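Local coordinates for protein N-acetylglucosamine-specific lectin (Saxidomus purpuratus, PDB 6A7T) that recognises N-acetylated sugars such as N-acetylglucosamine through a C-type lectin domain, apparently without needing calcium to do so, at residues B[72-75]-B[76-80]; B[94-97]-B[98-101]; B[52-55]-B[56-59]. All blocks are in the same frame, centred on the assembly; numbering follows the deposited sequence. Where two conformers were deposited one is given.

Contact 1: B[72-75]-B[76-80]; sequences DDFI and RGILS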
loop_
_atom_site.group_PDB
_atom_site.type_symbol
_atom_site.label_atom_id
_atom_site.label_comp_id
_atom_site.label_asym_id
_atom_site.label_seq_id
_atom_site.Cartn_x
_atom_site.Cartn_y
_atom_site.Cartn_z
ATOM N N ASP B 72 -8.143 9.397 5.947
ATOM C CA ASP B 72 -8.374 9.451 7.392
ATOM C C ASP B 72 -8.905 10.843 7.743
ATOM O O ASP B 72 -9.857 10.965 8.498
ATOM C CB ASP B 72 -7.088 9.167 8.163
ATOM C CG ASP B 72 -7.233 9.220 9.673
ATOM O OD1 ASP B 72 -7.838 8.294 10.205
ATOM O OD2 ASP B 72 -6.651 10.127 10.291
ATOM N N ASP B 73 -8.298 11.898 7.177
ATOM C CA ASP B 73 -8.760 13.280 7.480
ATOM C C ASP B 73 -10.184 13.557 6.968
ATOM O O ASP B 73 -10.983 14.184 7.697
ATOM C CB ASP B 73 -7.782 14.299 6.904
ATOM C CG ASP B 73 -6.475 14.402 7.672
ATOM O OD1 ASP B 73 -6.409 13.933 8.819
ATOM O OD2 ASP B 73 -5.521 14.914 7.080
ATOM N N PHE B 74 -10.500 13.092 5.753
ATOM C CA PHE B 74 -11.808 13.237 5.191
ATOM C C PHE B 74 -12.826 12.589 6.132
ATOM O O PHE B 74 -13.891 13.121 6.377
ATOM C CB PHE B 74 -11.924 12.618 3.793
ATOM C CG PHE B 74 -13.337 12.360 3.339
ATOM C CD1 PHE B 74 -14.159 13.404 2.928
ATOM C CD2 PHE B 74 -13.872 11.082 3.398
ATOM C CE1 PHE B 74 -15.468 13.183 2.535
ATOM C CE2 PHE B 74 -15.188 10.860 3.015
ATOM C CZ PHE B 74 -15.977 11.900 2.568
ATOM N N ILE B 75 -12.517 11.381 6.600
ATOM C CA ILE B 75 -13.495 10.651 7.434
ATOM C C ILE B 75 -13.696 11.464 8.727
ATOM O O ILE B 75 -14.840 11.704 9.197
ATOM C CB ILE B 75 -13.028 9.205 7.688
ATOM C CG1 ILE B 75 -13.143 8.360 6.423
ATOM C CG2 ILE B 75 -13.745 8.579 8.884
ATOM C CD1 ILE B 75 -12.361 7.075 6.451
ATOM N N ARG B 76 -12.595 11.874 9.347
ATOM C CA ARG B 76 -12.659 12.665 10.611
ATOM C C ARG B 76 -13.509 13.926 10.414
ATOM O O ARG B 76 -14.297 14.306 11.307
ATOM C CB ARG B 76 -11.254 13.011 11.102
ATOM C CG ARG B 76 -11.228 13.725 12.441
ATOM C CD ARG B 76 -9.902 13.767 13.167
ATOM N NE ARG B 76 -9.266 12.473 13.296
ATOM C CZ ARG B 76 -8.387 11.969 12.431
ATOM N NH1 ARG B 76 -7.933 12.683 11.393
ATOM N NH2 ARG B 76 -8.029 10.720 12.598
ATOM N N GLY B 77 -13.351 14.585 9.268
ATOM C CA GLY B 77 -14.183 15.767 8.932
ATOM C C GLY B 77 -15.675 15.486 8.996
ATOM O O GLY B 77 -16.444 16.262 9.588
ATOM N N ILE B 78 -16.099 14.353 8.456
ATOM C CA ILE B 78 -17.501 13.978 8.440
ATOM C C ILE B 78 -17.932 13.619 9.865
ATOM O O ILE B 78 -19.030 14.020 10.341
ATOM C CB ILE B 78 -17.800 12.826 7.454
ATOM C CG1 ILE B 78 -17.396 13.149 6.014
ATOM C CG2 ILE B 78 -19.242 12.397 7.530
ATOM C CD1 ILE B 78 -18.071 14.400 5.462
ATOM N N LEU B 79 -17.147 12.755 10.543
ATOM C CA LEU B 79 -17.565 12.247 11.874
ATOM C C LEU B 79 -17.620 13.378 12.909
ATOM O O LEU B 79 -18.485 13.336 13.775
ATOM C CB LEU B 79 -16.605 11.147 12.339
ATOM C CG LEU B 79 -16.540 9.932 11.423
ATOM C CD1 LEU B 79 -15.682 8.847 12.024
ATOM C CD2 LEU B 79 -17.917 9.367 11.071
ATOM N N SER B 80 -16.714 14.359 12.796
ATOM C CA SER B 80 -16.688 15.448 13.747
ATOM C C SER B 80 -17.784 16.479 13.416
ATOM O O SER B 80 -18.080 17.318 14.241
ATOM C CB SER B 80 -15.310 16.057 13.813
ATOM O OG SER B 80 -14.970 16.635 12.559
HETATM O O HOH W 1 -7.937 15.532 10.817
#
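Arg-76 meets Asp-72 and Asp-73 one turn earlier in the second long helix of the C-type lectin fold, 69-80, forming a salt-bridge network. A turn about the CG-CD bond (chi3 -51°) brings its guanidinium back toward the two carboxylates, meeting both at its edge. NH2 donates to Asp-72 OD2 at 2.8 Å, close to the guanidinium plane, and on the syn side of OD2 but tilted well out of the carboxylate plane, while NH1 makes only a weak bond to the same oxygen. NH1 also pairs with Asp-73 OD1 at 3.2 Å, and a water joins these two atoms. Tyr-128 OH is hydrogen-bonded to the other Asp-72 oxygen, OD1, and Trp-136 O takes a bond from NH2, which ties the network to strands 125-131 and 134-141. Gly-77 adds the backbone bond from its N to Asp-73 O. Ile-78 lays CG1 over one face of the Phe-74 ring, 4.2 Å from the centroid and displaced toward the rim, a CH-pi contact. Leu-79 runs alongside Ile-75, its CD1 3.7 Å from Ile-75 CG2. At Ser-80, N and OG reach Arg-76 O from opposite faces of its carbonyl plane, with OG at 2.7 Å.

Contact 2: B[94-97]-B[98-101]; sequences WNEE and HNDY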
loop_
_atom_site.group_PDB
_atom_site.type_symbol
_atom_site.label_atom_id
_atom_site.label_comp_id
_atom_site.label_asym_id
_atom_site.label_seq_id
_atom_site.Cartn_x
_atom_site.Cartn_y
_atom_site.Cartn_z
ATOM N N TRP B 94 -9.128 -8.485 13.588
ATOM C CA TRP B 94 -8.132 -9.517 13.876
ATOM C C TRP B 94 -8.339 -10.738 13.006
ATOM O O TRP B 94 -9.450 -11.201 12.839
ATOM C CB TRP B 94 -8.286 -9.957 15.326
ATOM C CG TRP B 94 -7.236 -10.973 15.655
ATOM C CD1 TRP B 94 -7.345 -12.331 15.716
ATOM C CD2 TRP B 94 -5.877 -10.650 15.944
ATOM N NE1 TRP B 94 -6.109 -12.874 15.997
ATOM C CE2 TRP B 94 -5.204 -11.868 16.177
ATOM C CE3 TRP B 94 -5.160 -9.458 16.042
ATOM C CZ2 TRP B 94 -3.852 -11.903 16.488
ATOM C CZ3 TRP B 94 -3.820 -9.500 16.351
ATOM C CH2 TRP B 94 -3.175 -10.710 16.586
ATOM N N ASN B 95 -7.244 -11.273 12.486
ATOM C CA ASN B 95 -7.319 -12.575 11.759
ATOM C C ASN B 95 -6.242 -13.464 12.363
ATOM O O ASN B 95 -5.100 -13.041 12.508
ATOM C CB ASN B 95 -7.214 -12.419 10.241
ATOM C CG ASN B 95 -7.439 -13.731 9.515
ATOM O OD1 ASN B 95 -8.539 -14.045 9.059
ATOM N ND2 ASN B 95 -6.392 -14.516 9.423
ATOM N N GLU B 96 -6.666 -14.656 12.790
ATOM C CA GLU B 96 -5.776 -15.540 13.539
ATOM C C GLU B 96 -4.714 -16.089 12.584
ATOM O O GLU B 96 -3.554 -16.121 12.952
ATOM C CB GLU B 96 -6.541 -16.654 14.249
ATOM C CG GLU B 96 -5.692 -17.432 15.247
ATOM C CD GLU B 96 -5.076 -16.667 16.411
ATOM O OE1 GLU B 96 -5.590 -15.597 16.771
ATOM O OE2 GLU B 96 -4.057 -17.155 16.975
ATOM N N GLU B 97 -5.106 -16.482 11.361
ATOM C CA GLU B 97 -4.049 -17.011 10.446
ATOM C C GLU B 97 -3.052 -15.905 10.088
ATOM O O GLU B 97 -1.860 -16.122 10.057
ATOM C CB GLU B 97 -4.630 -17.619 9.176
ATOM C CG GLU B 97 -5.224 -18.979 9.415
ATOM C CD GLU B 97 -6.704 -19.027 9.748
ATOM O OE1 GLU B 97 -7.300 -17.939 10.145
ATOM O OE2 GLU B 97 -7.268 -20.127 9.551
ATOM N N HIS B 98 -3.527 -14.682 9.796
ATOM C CA HIS B 98 -2.631 -13.529 9.587
ATOM C C HIS B 98 -1.843 -13.226 10.867
ATOM O O HIS B 98 -0.772 -12.725 10.801
ATOM C CB HIS B 98 -3.443 -12.301 9.143
ATOM C CG HIS B 98 -3.917 -12.372 7.732
ATOM N ND1 HIS B 98 -3.028 -12.539 6.652
ATOM C CD2 HIS B 98 -5.152 -12.236 7.201
ATOM C CE1 HIS B 98 -3.722 -12.563 5.532
ATOM N NE2 HIS B 98 -5.021 -12.373 5.832
ATOM N N ASN B 99 -2.460 -13.531 12.020
ATOM C CA ASN B 99 -1.949 -13.242 13.362
ATOM C C ASN B 99 -1.655 -11.746 13.470
ATOM O O ASN B 99 -0.644 -11.305 14.058
ATOM C CB ASN B 99 -0.723 -14.089 13.746
ATOM C CG ASN B 99 -0.338 -13.998 15.220
ATOM O OD1 ASN B 99 -1.180 -13.904 16.111
ATOM N ND2 ASN B 99 0.954 -14.066 15.507
ATOM N N ASP B 100 -2.604 -10.944 12.950
ATOM C CA ASP B 100 -2.491 -9.490 13.083
ATOM C C ASP B 100 -3.831 -8.807 12.795
ATOM O O ASP B 100 -4.816 -9.433 12.397
ATOM C CB ASP B 100 -1.387 -8.896 12.200
ATOM C CG ASP B 100 -1.567 -8.958 10.689
ATOM O OD1 ASP B 100 -2.715 -9.099 10.188
ATOM O OD2 ASP B 100 -0.524 -8.871 9.989
ATOM N N TYR B 101 -3.819 -7.501 13.023
ATOM C CA TYR B 101 -4.890 -6.596 12.561
ATOM C C TYR B 101 -4.562 -6.070 11.163
ATOM O O TYR B 101 -3.507 -5.550 10.965
ATOM C CB TYR B 101 -5.033 -5.390 13.480
ATOM C CG TYR B 101 -5.699 -5.637 14.812
ATOM C CD1 TYR B 101 -7.031 -6.026 14.906
ATOM C CD2 TYR B 101 -5.001 -5.409 15.987
ATOM C CE1 TYR B 101 -7.631 -6.212 16.147
ATOM C CE2 TYR B 101 -5.591 -5.588 17.231
ATOM C CZ TYR B 101 -6.927 -5.950 17.313
ATOM O OH TYR B 101 -7.549 -6.205 18.522
#
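Trp-94 presents the edge of its six-membered ring to the face of Tyr-101, a T-shaped pair with centroids 5.2 Å apart and planes at 84°. Trp-94 CE3 stands over the centre of the tyrosine ring, and the indole is swung there because CG lies anti to the backbone N (chi1 -178°). The same swing lays one indole face across the backbone of the opposing strand, where CZ3 comes within 3.5 Å of Asp-100 CA. Beside it, the Asn-99 amide stands almost perpendicular to the indole plane, and its OD1 approaches the ring edge at CZ2, 3.4 Å away. The pyrrole side of the indole is held in turn: NE1 donates, close to the ring plane, to Glu-96 OE1 at 2.9 Å, on the anti side and tilted out of the carboxylate plane; the same OE1 also makes a salt bridge with Lys-123. Trp-94 and Tyr-101 are directly paired, in a non-hydrogen-bonded antiparallel pair with CA atoms 4.6 Å apart, which puts both side chains close together on one face; Asn-95 and Asp-100, the next and hydrogen-bonded pair, share the other. Asn-99 and Asp-100 both face Asn-95, a G1 beta bulge. The contact closes the hairpin of strands 87-95 and 100-103, and Tyr-101 OH reaches inward to the backbone of Asn-122 and Gly-124, beside strand 125-131.

Contact 3: B[52-55]-B[56-59]; sequences SKAF and CESK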
loop_
_atom_site.group_PDB
_atom_site.type_symbol
_atom_site.label_atom_id
_atom_site.label_comp_id
_atom_site.label_asym_id
_atom_site.label_seq_id
_atom_site.Cartn_x
_atom_site.Cartn_y
_atom_site.Cartn_z
ATOM N N SER B 52 -22.488 -5.198 10.011
ATOM C CA SER B 52 -22.090 -4.054 9.271
ATOM C C SER B 52 -21.285 -4.509 8.043
ATOM O O SER B 52 -21.522 -4.013 6.966
ATOM C CB SER B 52 -21.268 -3.096 10.102
ATOM O OG SER B 52 -21.969 -2.675 11.266
ATOM N N LYS B 53 -20.415 -5.491 8.242
ATOM C CA LYS B 53 -19.663 -6.089 7.109
ATOM C C LYS B 53 -20.641 -6.601 6.049
ATOM O O LYS B 53 -20.541 -6.264 4.850
ATOM C CB LYS B 53 -18.752 -7.199 7.595
ATOM C CG LYS B 53 -17.942 -7.871 6.478
ATOM C CD LYS B 53 -17.027 -8.927 7.043
ATOM C CE LYS B 53 -16.349 -9.728 5.944
ATOM N NZ LYS B 53 -17.357 -10.413 5.116
ATOM N N ALA B 54 -21.632 -7.389 6.499
ATOM C CA ALA B 54 -22.678 -7.889 5.554
ATOM C C ALA B 54 -23.472 -6.763 4.901
ATOM O O ALA B 54 -23.837 -6.873 3.738
ATOM C CB ALA B 54 -23.606 -8.840 6.276
ATOM N N PHE B 55 -23.853 -5.727 5.668
ATOM C CA PHE B 55 -24.575 -4.611 5.140
ATOM C C PHE B 55 -23.793 -3.979 3.977
ATOM O O PHE B 55 -24.371 -3.699 2.923
ATOM C CB PHE B 55 -24.880 -3.566 6.219
ATOM C CG PHE B 55 -25.493 -2.297 5.696
ATOM C CD1 PHE B 55 -26.805 -2.256 5.199
ATOM C CD2 PHE B 55 -24.739 -1.128 5.614
ATOM C CE1 PHE B 55 -27.329 -1.085 4.686
ATOM C CE2 PHE B 55 -25.260 0.034 5.090
ATOM C CZ PHE B 55 -26.561 0.060 4.626
ATOM N N CYS B 56 -22.500 -3.718 4.181
ATOM C CA CYS B 56 -21.767 -3.027 3.129
ATOM C C CYS B 56 -21.715 -3.933 1.878
ATOM O O CYS B 56 -21.833 -3.462 0.726
ATOM C CB CYS B 56 -20.378 -2.670 3.612
ATOM S SG CYS B 56 -20.404 -1.331 4.833
ATOM N N GLU B 57 -21.568 -5.226 2.113
ATOM C CA GLU B 57 -21.589 -6.214 0.966
ATOM C C GLU B 57 -22.923 -6.163 0.197
ATOM O O GLU B 57 -22.930 -6.224 -1.044
ATOM C CB GLU B 57 -21.274 -7.608 1.478
ATOM C CG GLU B 57 -19.830 -7.789 1.923
ATOM C CD GLU B 57 -19.571 -8.994 2.823
ATOM O OE1 GLU B 57 -20.551 -9.666 3.219
ATOM O OE2 GLU B 57 -18.409 -9.236 3.195
ATOM N N SER B 58 -24.039 -5.941 0.911
ATOM C CA SER B 58 -25.387 -5.827 0.331
ATOM C C SER B 58 -25.519 -4.622 -0.610
ATOM O O SER B 58 -26.425 -4.592 -1.475
ATOM C CB SER B 58 -26.433 -5.793 1.438
ATOM O OG SER B 58 -26.668 -4.470 1.870
ATOM N N LYS B 59 -24.616 -3.627 -0.490
ATOM C CA LYS B 59 -24.600 -2.420 -1.326
ATOM C C LYS B 59 -23.462 -2.484 -2.368
ATOM O O LYS B 59 -23.086 -1.463 -2.960
ATOM C CB LYS B 59 -24.441 -1.195 -0.426
ATOM C CG LYS B 59 -25.476 -1.078 0.673
ATOM C CD LYS B 59 -26.887 -0.928 0.152
ATOM C CE LYS B 59 -27.828 -0.422 1.220
ATOM N NZ LYS B 59 -28.522 0.808 0.787
HETATM O O HOH W 2 -20.091 -11.303 5.796
#
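Lys-53 and Glu-57, one turn apart in helix 49-58, the first long helix of the C-type lectin fold, form a salt bridge. The lysine chain runs out extended and bends only at its last torsion (chi4 -61°), which brings NZ back to Glu-57 OE2. The modelled separation of NZ and OE2, 2.5 Å, is very short, so its exact length deserves caution. A water adds a second link, accepting from Lys-53 NZ at 3.0 Å and donating to the other carboxylate oxygen, Glu-57 OE1.

Packing and a cation-pi contact centre on Phe-55. Lys-59 passes its aliphatic chain across the ring obliquely: CE lies 3.6 Å from Phe-55 CE1, and CG sits above one face near the rim. Arg-47 of strand 38-47 makes the cation-pi contact with the same ring, which also touches Leu-41, Cys-151 and Cys-153.

Cys-56 SG forms a disulfide with Cys-153 SG in strand 149-155, fastening the helix to the sheet; within the helix that sulfur comes 3.6 Å from Ser-52 O. The Ser-52 hydroxyl is hydrogen-bonded to Gly-48 O, just before the helix.

The backbone bonds record the helix giving way. Cys-56 N to Ser-52 O, at 3.0 Å, and Glu-57 N to Lys-53 O are regular i+4 to i bonds, and Ser-58 N still reaches Ala-54 O. The next, from Lys-59 N to Phe-55 O, is stretched to 3.4 Å and weak, and the same N also bonds to Cys-56 O at 3.0 Å, an i+3 to i bond. The Ser-58 side chain supplements it: with chi1 at 89°, OG turns back toward the preceding turn and donates to Phe-55 O at 2.6 Å, in the carbonyl plane and on a lone pair.

How the contacts relate
Contacts 3, 1 and 2 follow in that order along the chain, and none touches another. The two helical contacts, 1 and 3, lie on opposite sides of the chain's centre, their centres about 21 Å apart. Contact 2 is likewise about 21 Å from contact 3 between centres, and about 27 Å from contact 1. The bound calcium ion lies about 7 Å from the side chain of Ile-75 in contact 1 and about 12 Å from that of Cys-56 in contact 3. Contact 2 instead borders the sugar-site region: the Tyr-101 side chain is about 3 Å from that of Asp-140, a ligand of a second calcium in another structure of this protein, next in sequence to the sugar-binding Asn-139; neither that calcium nor a sugar is bound to this chain.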